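Local atomic coordinates of dITP/XTP pyrophosphatase (PDB entry 4BNQ), a protein that probably hydrolyses non-canonical purine nucleoside triphosphates such as XTP, dITP and ITP to their monophosphates, clearing them from the nucleotide pool. Residues Ile27-Ser30 against Glu31-Asp35; Phe155-Pro158 against Lys159-Lys162. All coordinates share one frame; numbering follows the deposited sequence.

Contact 1 of 2, residues Ile27-Ser30 against Glu31-Asp35; sequences IGIS and ELIPD
Ile29 and Ile33 meet methyl to methyl, CD1 of Ile29 lying 4.1 Å from CD1 of Ile33, at the single short helical turn 29-32 that follows strand 25-28. The two side chains reach this point differently. In Ile29 the CG1 branch stands opposite the backbone N (chi1 -159°) and then bends at chi2, which brings CD1 round toward Ile33, although the CB itself leaves pointing away. In Ile33 CG1 lies beside the backbone N and the side chain runs on extended.

At the strand end, Ile27 uses its CG2 branch, 4.0 Å from Leu32 CG, and the two side chains cross at about a right angle. The same methyl approaches the carboxylate end of Glu31, whose extended chain is laid back along Gly28, with CB of Glu31 3.4 Å from Gly28 O. Leu32 and Ile29 also rest on Leu60 of helix 45-60, so these apolar groups fasten the turn to the body of the fold.

The backbone N-H groups of Glu31, Leu32 and Ile33 share two acceptors, Gly28 O and Ile29 O. Glu31 N bonds to Gly28 O at 3.0 Å. Ile29 O takes two donors: Ile33 N at 2.7 Å, almost in line with the carbonyl, and Leu32 N at 2.9 Å, from above the carbonyl plane.

Pro34 N carries no hydrogen, so it cannot supply a backbone bond to Ser30 O; that oxygen instead receives a CA-H...O contact from Pro34 CA at 3.5 Å. The polar chemistry of the turn thus centres on Ile29 O, gripped by two N-H groups, while the Ser30 hydroxyl is hydrogen-bonded to NE2 of Gln11, a residue predicted to bind substrate.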
ATOM      1  N   ILE A  27      16.341  14.461   9.284  1.00 24.58           N
ATOM      2  CA  ILE A  27      17.314  15.464   8.844  1.00 24.17           C
ATOM      3  C   ILE A  27      17.249  15.599   7.319  1.00 24.68           C
ATOM      4  O   ILE A  27      17.606  14.662   6.586  1.00 23.55           O
ATOM      5  CB  ILE A  27      18.762  15.095   9.255  1.00 23.41           C
ATOM      6  CG1 ILE A  27      18.877  14.977  10.770  1.00 29.26           C
ATOM      7  CG2 ILE A  27      19.767  16.147   8.794  1.00 21.64           C
ATOM      8  CD1 ILE A  27      20.283  14.656  11.266  1.00 27.32           C
ATOM      9  N   GLY A  28      16.786  16.754   6.844  1.00 22.53           N
ATOM     10  CA  GLY A  28      16.737  17.019   5.415  1.00 22.81           C
ATOM     11  C   GLY A  28      18.139  17.350   4.910  1.00 24.34           C
ATOM     12  O   GLY A  28      18.931  17.937   5.643  1.00 22.88           O
ATOM     13  N   ILE A  29      18.452  16.990   3.669  1.00 23.68           N
ATOM     14  CA  ILE A  29      19.794  17.238   3.150  1.00 25.81           C
ATOM     15  C   ILE A  29      20.191  18.716   3.181  1.00 28.41           C
ATOM     16  O   ILE A  29      21.375  19.038   3.321  1.00 25.91           O
ATOM     17  CB  ILE A  29      19.967  16.690   1.735  1.00 24.61           C
ATOM     18  CG1 ILE A  29      21.449  16.487   1.441  1.00 23.52           C
ATOM     19  CG2 ILE A  29      19.318  17.619   0.708  1.00 22.45           C
ATOM     20  CD1 ILE A  29      22.069  15.428   2.258  1.00 21.35           C
ATOM     21  N   SER A  30      19.214  19.619   3.076  1.00 24.20           N
ATOM     22  CA  SER A  30      19.544  21.048   3.093  1.00 26.82           C
ATOM     23  C   SER A  30      20.253  21.482   4.375  1.00 26.76           C
ATOM     24  O   SER A  30      20.919  22.514   4.398  1.00 26.52           O
ATOM     25  CB  SER A  30      18.314  21.918   2.803  1.00 23.99           C
ATOM     26  OG  SER A  30      17.252  21.640   3.696  1.00 31.53           O
ATOM     27  N   GLU A  31      20.120  20.695   5.442  1.00 25.08           N
ATOM     28  CA  GLU A  31      20.826  20.997   6.675  1.00 24.31           C
ATOM     29  C   GLU A  31      22.313  20.665   6.578  1.00 24.18           C
ATOM     30  O   GLU A  31      23.143  21.320   7.199  1.00 27.67           O
ATOM     31  CB  GLU A  31      20.201  20.233   7.843  1.00 29.53           C
ATOM     32  CG  GLU A  31      18.826  20.733   8.269  1.00 30.28           C
ATOM     33  CD  GLU A  31      18.254  19.948   9.448  1.00 32.25           C
ATOM     34  OE1 GLU A  31      18.821  20.014  10.565  1.00 35.48           O
ATOM     35  OE2 GLU A  31      17.231  19.254   9.256  1.00 30.60           O
ATOM     36  N   LEU A  32      22.633  19.626   5.813  1.00 24.15           N
ATOM     37  CA  LEU A  32      23.997  19.117   5.699  1.00 24.48           C
ATOM     38  C   LEU A  32      24.712  19.616   4.432  1.00 31.34           C
ATOM     39  O   LEU A  32      25.906  19.930   4.456  1.00 25.82           O
ATOM     40  CB  LEU A  32      23.959  17.596   5.692  1.00 20.83           C
ATOM     41  CG  LEU A  32      23.236  16.969   6.892  1.00 28.66           C
ATOM     42  CD1 LEU A  32      23.345  15.462   6.848  1.00 22.68           C
ATOM     43  CD2 LEU A  32      23.835  17.494   8.214  1.00 25.47           C
ATOM     44  N   ILE A  33      23.976  19.666   3.324  1.00 25.13           N
ATOM     45  CA  ILE A  33      24.509  20.144   2.054  1.00 26.51           C
ATOM     46  C   ILE A  33      23.474  21.066   1.423  1.00 26.94           C
ATOM     47  O   ILE A  33      22.671  20.629   0.584  1.00 25.15           O
ATOM     48  CB  ILE A  33      24.759  18.988   1.059  1.00 28.75           C
ATOM     49  CG1 ILE A  33      25.492  17.811   1.718  1.00 21.55           C
ATOM     50  CG2 ILE A  33      25.522  19.498  -0.177  1.00 24.76           C
ATOM     51  CD1 ILE A  33      25.692  16.646   0.771  1.00 21.76           C
ATOM     52  N   PRO A  34      23.475  22.343   1.845  1.00 26.85           N
ATOM     53  CA  PRO A  34      22.489  23.347   1.417  1.00 30.36           C
ATOM     54  C   PRO A  34      22.384  23.475  -0.112  1.00 36.38           C
ATOM     55  O   PRO A  34      21.319  23.835  -0.647  1.00 37.82           O
ATOM     56  CB  PRO A  34      23.037  24.647   2.029  1.00 34.17           C
ATOM     57  CG  PRO A  34      23.827  24.186   3.241  1.00 29.81           C
ATOM     58  CD  PRO A  34      24.482  22.916   2.761  1.00 30.05           C
ATOM     59  N   ASP A  35      23.469  23.173  -0.813  1.00 28.63           N
ATOM     60  CA  ASP A  35      23.445  23.257  -2.266  1.00 32.72           C
ATOM     61  C   ASP A  35      23.540  21.906  -2.954  1.00 31.46           C
ATOM     62  O   ASP A  35      24.019  21.811  -4.085  1.00 30.56           O
ATOM     63  CB  ASP A  35      24.535  24.203  -2.766  1.00 39.70           C
ATOM     64  CG  ASP A  35      24.292  25.636  -2.322  1.00 47.30           C
ATOM     65  OD1 ASP A  35      23.156  26.152  -2.517  1.00 47.87           O
ATOM     66  OD2 ASP A  35      25.229  26.232  -1.754  1.00 50.92           O
TER

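Contact 2 of 2, residues Phe155-Pro158 against Lys159-Lys162; sequences FYVP and KLDK. With PO4 (phosphate ion), chain E.
Tyr156 meets Asp161 at the edge of its ring: Asp161 OD1 lies in the ring plane beside the hydroxyl, while Lys162 N approaches obliquely, and the carboxylate plane is turned 82° from that of the ring. The pair belongs to a beta hairpin joining strands 155-157 and 162-163 and carrying a G1 beta bulge, in which Asp161 and Lys162 both face Val157. Phe155, on the same strand, stacks its ring on Phe115.

Tyr156 OH is hydrogen-bonded to Asp161 OD1, though the modelled length of 2.3 Å is too short to be taken literally. Tyr156 CG stands anti to the backbone N (chi1 175°), which lays the ring out so that its OH end meets Asp161.

Val157 N binds Lys162 O at 2.6 Å, and the return bond from Lys162 N to Val157 O is weak at 3.4 Å. Within the turn, Leu160 N hydrogen-bonds to Val157 O from above the carbonyl plane, and Asp161 N to Pro158 O at 3.0 Å. Val157 CG1 lies 3.9 Å from Lys159 CB, against the foot of the long lysine chain. Lys159, which also packs on Ser136 of the second subunit, bends at chi3 and ends with NZ 2.9 Å from O4 of a phosphate ion, probably from the crystallisation liquor, that Ser136 OG of both subunits also binds.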
ATOM      1  N   PHE A 155      -5.222  16.835  -6.954  1.00 21.43           N
ATOM      2  CA  PHE A 155      -5.313  15.387  -6.879  1.00 25.09           C
ATOM      3  C   PHE A 155      -6.453  14.963  -5.931  1.00 27.19           C
ATOM      4  O   PHE A 155      -6.287  14.913  -4.706  1.00 23.73           O
ATOM      5  CB  PHE A 155      -3.980  14.770  -6.440  1.00 29.19           C
ATOM      6  CG  PHE A 155      -3.901  13.276  -6.660  1.00 27.19           C
ATOM      7  CD1 PHE A 155      -3.425  12.759  -7.861  1.00 28.54           C
ATOM      8  CD2 PHE A 155      -4.304  12.392  -5.674  1.00 24.01           C
ATOM      9  CE1 PHE A 155      -3.357  11.380  -8.069  1.00 28.08           C
ATOM     10  CE2 PHE A 155      -4.234  11.015  -5.875  1.00 27.10           C
ATOM     11  CZ  PHE A 155      -3.763  10.512  -7.076  1.00 29.83           C
ATOM     12  N   TYR A 156      -7.601  14.647  -6.527  1.00 27.02           N
ATOM     13  CA  TYR A 156      -8.814  14.306  -5.803  1.00 23.89           C
ATOM     14  C   TYR A 156      -8.762  12.833  -5.439  1.00 26.98           C
ATOM     15  O   TYR A 156      -8.463  11.978  -6.284  1.00 25.96           O
ATOM     16  CB  TYR A 156     -10.039  14.620  -6.673  1.00 24.65           C
ATOM     17  CG  TYR A 156     -11.352  14.189  -6.077  1.00 27.65           C
ATOM     18  CD1 TYR A 156     -11.983  14.957  -5.113  1.00 30.37           C
ATOM     19  CD2 TYR A 156     -11.967  13.021  -6.490  1.00 28.61           C
ATOM     20  CE1 TYR A 156     -13.188  14.558  -4.555  1.00 31.42           C
ATOM     21  CE2 TYR A 156     -13.179  12.613  -5.947  1.00 30.94           C
ATOM     22  CZ  TYR A 156     -13.781  13.386  -4.979  1.00 29.51           C
ATOM     23  OH  TYR A 156     -14.978  13.002  -4.443  1.00 33.63           O
ATOM     24  N   VAL A 157      -9.027  12.537  -4.174  1.00 22.37           N
ATOM     25  CA  VAL A 157      -8.979  11.158  -3.695  1.00 27.20           C
ATOM     26  C   VAL A 157     -10.392  10.679  -3.381  1.00 27.06           C
ATOM     27  O   VAL A 157     -10.927  11.032  -2.325  1.00 29.26           O
ATOM     28  CB  VAL A 157      -8.116  11.040  -2.419  1.00 23.96           C
ATOM     29  CG1 VAL A 157      -8.002   9.595  -1.986  1.00 18.69           C
ATOM     30  CG2 VAL A 157      -6.713  11.635  -2.657  1.00 23.87           C
ATOM     31  N   PRO A 158     -10.994   9.885  -4.295  1.00 22.36           N
ATOM     32  CA  PRO A 158     -12.391   9.440  -4.182  1.00 28.08           C
ATOM     33  C   PRO A 158     -12.702   8.798  -2.829  1.00 29.02           C
ATOM     34  O   PRO A 158     -13.710   9.171  -2.232  1.00 30.36           O
ATOM     35  CB  PRO A 158     -12.531   8.414  -5.318  1.00 27.39           C
ATOM     36  CG  PRO A 158     -11.533   8.858  -6.335  1.00 28.05           C
ATOM     37  CD  PRO A 158     -10.346   9.307  -5.489  1.00 24.59           C
ATOM     38  N   LYS A 159     -11.845   7.885  -2.366  1.00 28.84           N
ATOM     39  CA  LYS A 159     -11.893   7.301  -1.012  1.00 26.12           C
ATOM     40  C   LYS A 159     -12.234   8.301   0.061  1.00 32.38           C
ATOM     41  O   LYS A 159     -12.806   7.948   1.080  1.00 36.50           O
ATOM     42  CB  LYS A 159     -10.485   6.857  -0.610  1.00 36.90           C
ATOM     43  CG  LYS A 159     -10.101   5.463  -0.931  1.00 39.22           C
ATOM     44  CD  LYS A 159      -8.916   5.037  -0.062  1.00 35.73           C
ATOM     45  CE  LYS A 159      -7.662   5.816  -0.343  1.00 32.00           C
ATOM     46  NZ  LYS A 159      -6.474   4.976  -0.059  1.00 31.22           N
ATOM     47  N   LEU A 160     -11.797   9.540  -0.119  1.00 27.36           N
ATOM     48  CA  LEU A 160     -11.869  10.503   0.973  1.00 28.42           C
ATOM     49  C   LEU A 160     -12.795  11.646   0.609  1.00 26.19           C
ATOM     50  O   LEU A 160     -13.077  12.505   1.431  1.00 24.41           O
ATOM     51  CB  LEU A 160     -10.468  11.030   1.297  1.00 27.94           C
ATOM     52  CG  LEU A 160      -9.662  10.420   2.456  1.00 33.52           C
ATOM     53  CD1 LEU A 160      -9.886   8.952   2.566  1.00 36.99           C
ATOM     54  CD2 LEU A 160      -8.181  10.682   2.265  1.00 35.68           C
ATOM     55  N   ASP A 161     -13.269  11.633  -0.634  1.00 30.78           N
ATOM     56  CA  ASP A 161     -13.979  12.774  -1.230  1.00 33.71           C
ATOM     57  C   ASP A 161     -13.245  14.109  -0.975  1.00 28.94           C
ATOM     58  O   ASP A 161     -13.870  15.116  -0.646  1.00 29.21           O
ATOM     59  CB  ASP A 161     -15.425  12.839  -0.714  1.00 34.89           C
ATOM     60  CG  ASP A 161     -16.271  13.816  -1.497  1.00 35.58           C
ATOM     61  OD1 ASP A 161     -15.900  14.139  -2.642  1.00 41.40           O
ATOM     62  OD2 ASP A 161     -17.307  14.272  -0.975  1.00 46.97           O
ATOM     63  N   LYS A 162     -11.920  14.106  -1.119  1.00 25.11           N
ATOM     64  CA  LYS A 162     -11.108  15.305  -0.897  1.00 25.79           C
ATOM     65  C   LYS A 162      -9.885  15.284  -1.802  1.00 24.09           C
ATOM     66  O   LYS A 162      -9.471  14.218  -2.259  1.00 24.73           O
ATOM     67  CB  LYS A 162     -10.655  15.397   0.569  1.00 28.01           C
ATOM     68  CG  LYS A 162     -11.741  15.823   1.558  1.00 28.85           C
ATOM     69  CD  LYS A 162     -11.147  16.091   2.932  1.00 30.23           C
ATOM     70  CE  LYS A 162     -12.203  16.023   4.030  1.00 45.34           C
ATOM     71  NZ  LYS A 162     -13.397  16.827   3.676  1.00 49.97           N
TER
HETATM   72  P   PO4 E 802      -6.038   2.847  -3.619  1.00 42.17           P
HETATM   73  O1  PO4 E 802      -6.168   1.480  -2.986  1.00 43.08           O
HETATM   74  O2  PO4 E 802      -6.773   2.838  -4.940  1.00 46.40           O
HETATM   75  O3  PO4 E 802      -4.593   3.198  -3.871  1.00 38.71           O
HETATM   76  O4  PO4 E 802      -6.657   3.875  -2.693  1.00 45.15           O

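From the N terminus the chain runs through strand 3-6 and helix 11-20 before contact 1 forms, where strand 25-28, paired in parallel with strand 3-6, turns into the short helix 29-32. The chain then builds helix 45-60 and most of the antiparallel sheet before contact 2 folds strand 155-157 back onto strand 162-163. The two turns are local and in series, neither enclosing nor crossing the other. The centres of contact 1 and contact 2 are about 33 Å apart, on opposite sides of the chain's centre. Contact 1 ties the small parallel sheet to helix 45-60; contact 2 adds the outermost strand of this chain's antiparallel sheet, beside the second subunit.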